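Local coordinates for protein Rio2 kinase (Chaetomium thermophilum, PDB 4GYI) that probably acts as an atypical ATP- and magnesium-dependent serine/threonine kinase, with an ATPase-dependent role on the maturing pre-40S ribosomal subunit, at residues Met265-Val278 with Pro296-Gly308. Numbering follows the deposited sequence.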
loop_
_atom_site.group_PDB
_atom_site.type_symbol
_atom_site.label_atom_id
_atom_site.label_comp_id
_atom_site.label_asym_id
_atom_site.label_seq_id
_atom_site.Cartn_x
_atom_site.Cartn_y
_atom_site.Cartn_z
ATOM N N MET A 265 -6.886 -0.866 -18.774
ATOM C CA MET A 265 -7.224 -1.807 -19.840
ATOM C C MET A 265 -6.477 -1.476 -21.131
ATOM O O MET A 265 -6.461 -2.272 -22.066
ATOM C CB MET A 265 -8.735 -1.838 -20.106
ATOM C CG MET A 265 -9.543 -2.582 -19.066
ATOM S SD MET A 265 -9.500 -4.382 -19.229
ATOM C CE MET A 265 -10.295 -4.551 -20.844
ATOM N N ASP A 266 -5.865 -0.295 -21.178
ATOM C CA ASP A 266 -5.074 0.130 -22.333
ATOM C C ASP A 266 -3.597 -0.242 -22.214
ATOM O O ASP A 266 -2.796 0.162 -23.052
ATOM C CB ASP A 266 -5.177 1.648 -22.523
ATOM C CG ASP A 266 -6.505 2.075 -23.110
ATOM O OD1 ASP A 266 -7.056 1.330 -23.948
ATOM O OD2 ASP A 266 -6.993 3.159 -22.732
ATOM N N HIS A 267 -3.232 -0.981 -21.167
ATOM C CA HIS A 267 -1.835 -1.339 -20.948
ATOM C C HIS A 267 -1.414 -2.297 -22.038
ATOM O O HIS A 267 -2.201 -3.152 -22.430
ATOM C CB HIS A 267 -1.666 -1.996 -19.589
ATOM C CG HIS A 267 -0.240 -2.231 -19.198
ATOM N ND1 HIS A 267 0.552 -3.176 -19.814
ATOM C CD2 HIS A 267 0.526 -1.670 -18.231
ATOM C CE1 HIS A 267 1.755 -3.163 -19.268
ATOM N NE2 HIS A 267 1.763 -2.263 -18.302
ATOM N N PRO A 268 -0.178 -2.147 -22.550
ATOM C CA PRO A 268 0.308 -3.002 -23.639
ATOM C C PRO A 268 0.147 -4.488 -23.319
ATOM O O PRO A 268 -0.120 -5.285 -24.213
ATOM C CB PRO A 268 1.792 -2.636 -23.729
ATOM C CG PRO A 268 1.851 -1.230 -23.271
ATOM C CD PRO A 268 0.798 -1.097 -22.200
ATOM N N ASN A 269 0.288 -4.848 -22.048
ATOM C CA ASN A 269 0.104 -6.230 -21.622
ATOM C C ASN A 269 -1.265 -6.506 -21.016
ATOM O O ASN A 269 -1.388 -7.434 -20.225
ATOM C CB ASN A 269 1.148 -6.611 -20.569
ATOM C CG ASN A 269 2.510 -6.859 -21.152
ATOM O OD1 ASN A 269 2.641 -7.459 -22.217
ATOM N ND2 ASN A 269 3.545 -6.402 -20.449
ATOM N N ALA A 270 -2.280 -5.714 -21.354
ATOM C CA ALA A 270 -3.556 -5.799 -20.636
ATOM C C ALA A 270 -4.179 -7.183 -20.731
ATOM O O ALA A 270 -4.714 -7.687 -19.742
ATOM C CB ALA A 270 -4.529 -4.742 -21.103
ATOM N N GLU A 271 -4.069 -7.808 -21.902
ATOM C CA GLU A 271 -4.655 -9.131 -22.105
ATOM C C GLU A 271 -4.043 -10.177 -21.170
ATOM O O GLU A 271 -4.755 -10.986 -20.585
ATOM C CB GLU A 271 -4.563 -9.583 -23.572
ATOM C CG GLU A 271 -5.133 -10.980 -23.814
ATOM C CD GLU A 271 -5.392 -11.291 -25.288
ATOM O OE1 GLU A 271 -5.077 -10.450 -26.163
ATOM O OE2 GLU A 271 -5.923 -12.389 -25.572
ATOM N N MET A 272 -2.726 -10.157 -21.029
ATOM C CA MET A 272 -2.064 -11.060 -20.100
ATOM C C MET A 272 -2.544 -10.797 -18.654
ATOM O O MET A 272 -2.844 -11.737 -17.916
ATOM C CB MET A 272 -0.541 -10.931 -20.229
ATOM C CG MET A 272 0.269 -11.764 -19.214
ATOM S SD MET A 272 0.490 -11.049 -17.552
ATOM C CE MET A 272 1.513 -9.625 -17.921
ATOM N N TYR A 273 -2.637 -9.529 -18.258
ATOM C CA TYR A 273 -3.064 -9.188 -16.889
ATOM C C TYR A 273 -4.529 -9.570 -16.632
ATOM O O TYR A 273 -4.862 -10.141 -15.590
ATOM C CB TYR A 273 -2.834 -7.706 -16.566
ATOM C CG TYR A 273 -1.377 -7.297 -16.453
ATOM C CD1 TYR A 273 -0.586 -7.731 -15.391
ATOM C CD2 TYR A 273 -0.795 -6.455 -17.397
ATOM C CE1 TYR A 273 0.746 -7.354 -15.290
ATOM C CE2 TYR A 273 0.537 -6.071 -17.304
ATOM C CZ TYR A 273 1.302 -6.523 -16.254
ATOM O OH TYR A 273 2.625 -6.140 -16.166
ATOM N N PHE A 274 -5.400 -9.255 -17.584
ATOM C CA PHE A 274 -6.789 -9.693 -17.506
ATOM C C PHE A 274 -6.875 -11.211 -17.330
ATOM O O PHE A 274 -7.429 -11.691 -16.336
ATOM C CB PHE A 274 -7.563 -9.266 -18.752
ATOM C CG PHE A 274 -9.031 -9.566 -18.692
ATOM C CD1 PHE A 274 -9.915 -8.663 -18.122
ATOM C CD2 PHE A 274 -9.534 -10.753 -19.216
ATOM C CE1 PHE A 274 -11.276 -8.935 -18.067
ATOM C CE2 PHE A 274 -10.886 -11.032 -19.164
ATOM C CZ PHE A 274 -11.761 -10.113 -18.586
ATOM N N ASP A 275 -6.321 -11.953 -18.289
ATOM C CA ASP A 275 -6.439 -13.411 -18.308
ATOM C C ASP A 275 -5.894 -14.023 -17.030
ATOM O O ASP A 275 -6.403 -15.027 -16.546
ATOM C CB ASP A 275 -5.691 -14.000 -19.499
ATOM C CG ASP A 275 -6.418 -13.790 -20.814
ATOM O OD1 ASP A 275 -7.654 -13.608 -20.793
ATOM O OD2 ASP A 275 -5.752 -13.821 -21.874
ATOM N N ARG A 276 -4.857 -13.395 -16.483
ATOM C CA ARG A 276 -4.203 -13.903 -15.294
ATOM C C ARG A 276 -5.105 -13.776 -14.067
ATOM O O ARG A 276 -5.169 -14.681 -13.242
ATOM C CB ARG A 276 -2.890 -13.177 -15.062
ATOM C CG ARG A 276 -1.962 -13.900 -14.113
ATOM C CD ARG A 276 -0.629 -13.170 -14.003
ATOM N NE ARG A 276 -0.775 -11.903 -13.302
ATOM C CZ ARG A 276 0.208 -11.025 -13.119
ATOM N NH1 ARG A 276 1.425 -11.275 -13.587
ATOM N NH2 ARG A 276 -0.027 -9.894 -12.463
ATOM N N ASP A 277 -5.794 -12.649 -13.949
ATOM C CA ASP A 277 -6.765 -12.462 -12.871
ATOM C C ASP A 277 -7.871 -13.534 -12.932
ATOM O O ASP A 277 -8.161 -14.210 -11.937
ATOM C CB ASP A 277 -7.366 -11.038 -12.908
ATOM C CG ASP A 277 -6.425 -9.954 -12.284
ATOM O OD1 ASP A 277 -5.386 -10.314 -11.668
ATOM O OD2 ASP A 277 -6.747 -8.737 -12.391
ATOM N N VAL A 278 -8.475 -13.695 -14.104
ATOM C CA VAL A 278 -9.528 -14.692 -14.295
ATOM C C VAL A 278 -9.023 -16.115 -13.981
ATOM O O VAL A 278 -9.697 -16.887 -13.300
ATOM C CB VAL A 278 -10.074 -14.642 -15.746
ATOM C CG1 VAL A 278 -10.982 -15.826 -16.026
ATOM C CG2 VAL A 278 -10.790 -13.321 -16.019
ATOM N N PRO A 296 -17.578 -20.281 -20.631
ATOM C CA PRO A 296 -16.244 -19.990 -21.175
ATOM C C PRO A 296 -15.823 -18.536 -20.934
ATOM O O PRO A 296 -16.670 -17.639 -20.900
ATOM C CB PRO A 296 -16.412 -20.253 -22.675
ATOM C CG PRO A 296 -17.603 -21.159 -22.773
ATOM C CD PRO A 296 -18.518 -20.713 -21.680
ATOM N N GLY A 297 -14.525 -18.305 -20.772
ATOM C CA GLY A 297 -14.032 -16.966 -20.508
ATOM C C GLY A 297 -14.256 -16.516 -19.069
ATOM O O GLY A 297 -14.185 -17.339 -18.160
ATOM N N PRO A 298 -14.526 -15.210 -18.851
ATOM C CA PRO A 298 -14.614 -14.190 -19.904
ATOM C C PRO A 298 -13.254 -13.948 -20.538
ATOM O O PRO A 298 -12.232 -14.267 -19.936
ATOM C CB PRO A 298 -15.088 -12.939 -19.149
ATOM C CG PRO A 298 -14.616 -13.121 -17.772
ATOM C CD PRO A 298 -14.674 -14.613 -17.508
ATOM N N PHE A 299 -13.249 -13.458 -21.766
ATOM C CA PHE A 299 -12.002 -13.238 -22.477
ATOM C C PHE A 299 -11.774 -11.747 -22.595
ATOM O O PHE A 299 -12.734 -10.967 -22.653
ATOM C CB PHE A 299 -12.063 -13.857 -23.870
ATOM C CG PHE A 299 -12.622 -15.244 -23.891
ATOM C CD1 PHE A 299 -11.838 -16.325 -23.523
ATOM C CD2 PHE A 299 -13.930 -15.472 -24.282
ATOM C CE1 PHE A 299 -12.348 -17.610 -23.541
ATOM C CE2 PHE A 299 -14.443 -16.747 -24.303
ATOM C CZ PHE A 299 -13.647 -17.823 -23.935
ATOM N N TYR A 300 -10.504 -11.363 -22.640
ATOM C CA TYR A 300 -10.115 -9.962 -22.746
ATOM C C TYR A 300 -10.756 -9.227 -23.928
ATOM O O TYR A 300 -11.212 -8.090 -23.778
ATOM C CB TYR A 300 -8.601 -9.854 -22.845
ATOM C CG TYR A 300 -8.105 -8.449 -23.088
ATOM C CD1 TYR A 300 -8.035 -7.529 -22.049
ATOM C CD2 TYR A 300 -7.705 -8.043 -24.359
ATOM C CE1 TYR A 300 -7.571 -6.239 -22.269
ATOM C CE2 TYR A 300 -7.250 -6.759 -24.590
ATOM C CZ TYR A 300 -7.184 -5.861 -23.540
ATOM O OH TYR A 300 -6.719 -4.583 -23.770
ATOM N N LYS A 301 -10.790 -9.858 -25.100
ATOM C CA LYS A 301 -11.332 -9.174 -26.275
ATOM C C LYS A 301 -12.803 -8.814 -26.098
ATOM O O LYS A 301 -13.256 -7.802 -26.629
ATOM C CB LYS A 301 -11.120 -9.966 -27.571
ATOM C CG LYS A 301 -10.446 -11.312 -27.406
ATOM C CD LYS A 301 -11.441 -12.415 -27.061
ATOM C CE LYS A 301 -12.374 -12.723 -28.226
ATOM N NZ LYS A 301 -13.185 -13.946 -27.970
ATOM N N ASP A 302 -13.540 -9.640 -25.358
ATOM C CA ASP A 302 -14.907 -9.305 -24.976
ATOM C C ASP A 302 -14.883 -8.072 -24.089
ATOM O O ASP A 302 -15.477 -7.052 -24.417
ATOM C CB ASP A 302 -15.570 -10.440 -24.191
ATOM C CG ASP A 302 -15.538 -11.763 -24.919
ATOM O OD1 ASP A 302 -15.524 -12.808 -24.221
ATOM O OD2 ASP A 302 -15.534 -11.758 -26.173
ATOM N N ALA A 303 -14.191 -8.187 -22.954
ATOM C CA ALA A 303 -14.134 -7.119 -21.953
ATOM C C ALA A 303 -13.754 -5.743 -22.524
ATOM O O ALA A 303 -14.386 -4.741 -22.189
ATOM C CB ALA A 303 -13.184 -7.505 -20.811
ATOM N N LYS A 304 -12.737 -5.697 -23.385
ATOM C CA LYS A 304 -12.257 -4.419 -23.897
ATOM C C LYS A 304 -13.318 -3.641 -24.677
ATOM O O LYS A 304 -13.285 -2.416 -24.714
ATOM C CB LYS A 304 -10.988 -4.580 -24.743
ATOM C CG LYS A 304 -10.266 -3.250 -24.945
ATOM C CD LYS A 304 -8.945 -3.377 -25.678
ATOM C CE LYS A 304 -8.154 -2.080 -25.539
ATOM N NZ LYS A 304 -6.824 -2.133 -26.202
ATOM N N LYS A 305 -14.261 -4.350 -25.290
ATOM C CA LYS A 305 -15.336 -3.697 -26.037
ATOM C C LYS A 305 -16.243 -2.865 -25.122
ATOM O O LYS A 305 -16.970 -1.982 -25.583
ATOM C CB LYS A 305 -16.177 -4.734 -26.797
ATOM C CG LYS A 305 -15.427 -5.511 -27.875
ATOM C CD LYS A 305 -14.956 -4.613 -29.018
ATOM C CE LYS A 305 -16.129 -4.005 -29.788
ATOM N NZ LYS A 305 -15.699 -3.228 -30.997
ATOM N N THR A 306 -16.178 -3.145 -23.822
ATOM C CA THR A 306 -17.123 -2.595 -22.858
ATOM C C THR A 306 -16.624 -1.326 -22.157
ATOM O O THR A 306 -17.356 -0.697 -21.392
ATOM C CB THR A 306 -17.477 -3.663 -21.813
ATOM O OG1 THR A 306 -17.517 -4.942 -22.456
ATOM C CG2 THR A 306 -18.831 -3.379 -21.180
ATOM N N VAL A 307 -15.381 -0.944 -22.417
ATOM C CA VAL A 307 -14.828 0.245 -21.781
ATOM C C VAL A 307 -14.865 1.443 -22.725
ATOM O O VAL A 307 -14.541 1.317 -23.909
ATOM C CB VAL A 307 -13.387 -0.020 -21.263
ATOM C CG1 VAL A 307 -12.758 -1.154 -22.012
ATOM C CG2 VAL A 307 -12.514 1.226 -21.350
ATOM N N GLY A 308 -15.343 2.584 -22.238
ATOM C CA GLY A 308 -16.155 2.671 -21.040
ATOM C C GLY A 308 -17.558 2.960 -21.567
ATOM O O GLY A 308 -17.993 4.112 -21.662
HETATM O O HOH W 1 -8.792 -12.407 -25.087
HETATM O O HOH W 2 -9.496 -15.273 -19.401
#
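Tyr300 lies as a knob in a hole made by Ala270, Glu271, Phe274 and Asp275, yet its hydroxyl reaches past the helix start to donate a bond to Met265 O in the preceding loop. The bond spans 2.9 Å from Tyr300 OH to Met265 O, almost straight along the C=O axis and in the plane of the ring. CG of Tyr300 stands anti to its own backbone N (chi1 175°), which lays the ring along the first turn of helix 270-289. Glu271 CB sits over one face, a CH-pi contact 3.9 Å from the ring centroid, and Lys304 CB lies above the opposite face. The Met265 chain bends at chi2 and chi3, carrying its methyl CE to 3.5 Å from Tyr300 CE1 and on to the backbone of Lys304; its sulfur makes an oblique Met-aromatic contact.

Further along, Phe274 CE1 packs 3.6 Å from Ala303 CB, while the ring turns an edge to Pro298 O. Val278 CG1 meets CD of Pro298, which follows a cis peptide bond. Two waters bridge the polar side, one linking Asp275 OD1 to Pro298 O and another Glu271 OE2 to Lys301 N. Ile218 and Leu219 of helix 207-223 touch Phe274 and Pro298, so that helix backs the packing of helix 270-289 against the 296-308 segment, away from the nucleotide site.

A leucine in place of Tyr300 would probably leave Met265 O without this donor and open a gap beside Ala270. With one direct hydrogen bond and otherwise largely apolar packing, the fit rests mainly on shape, and the Tyr300 hydroxyl ties down the loop before helix 270-289.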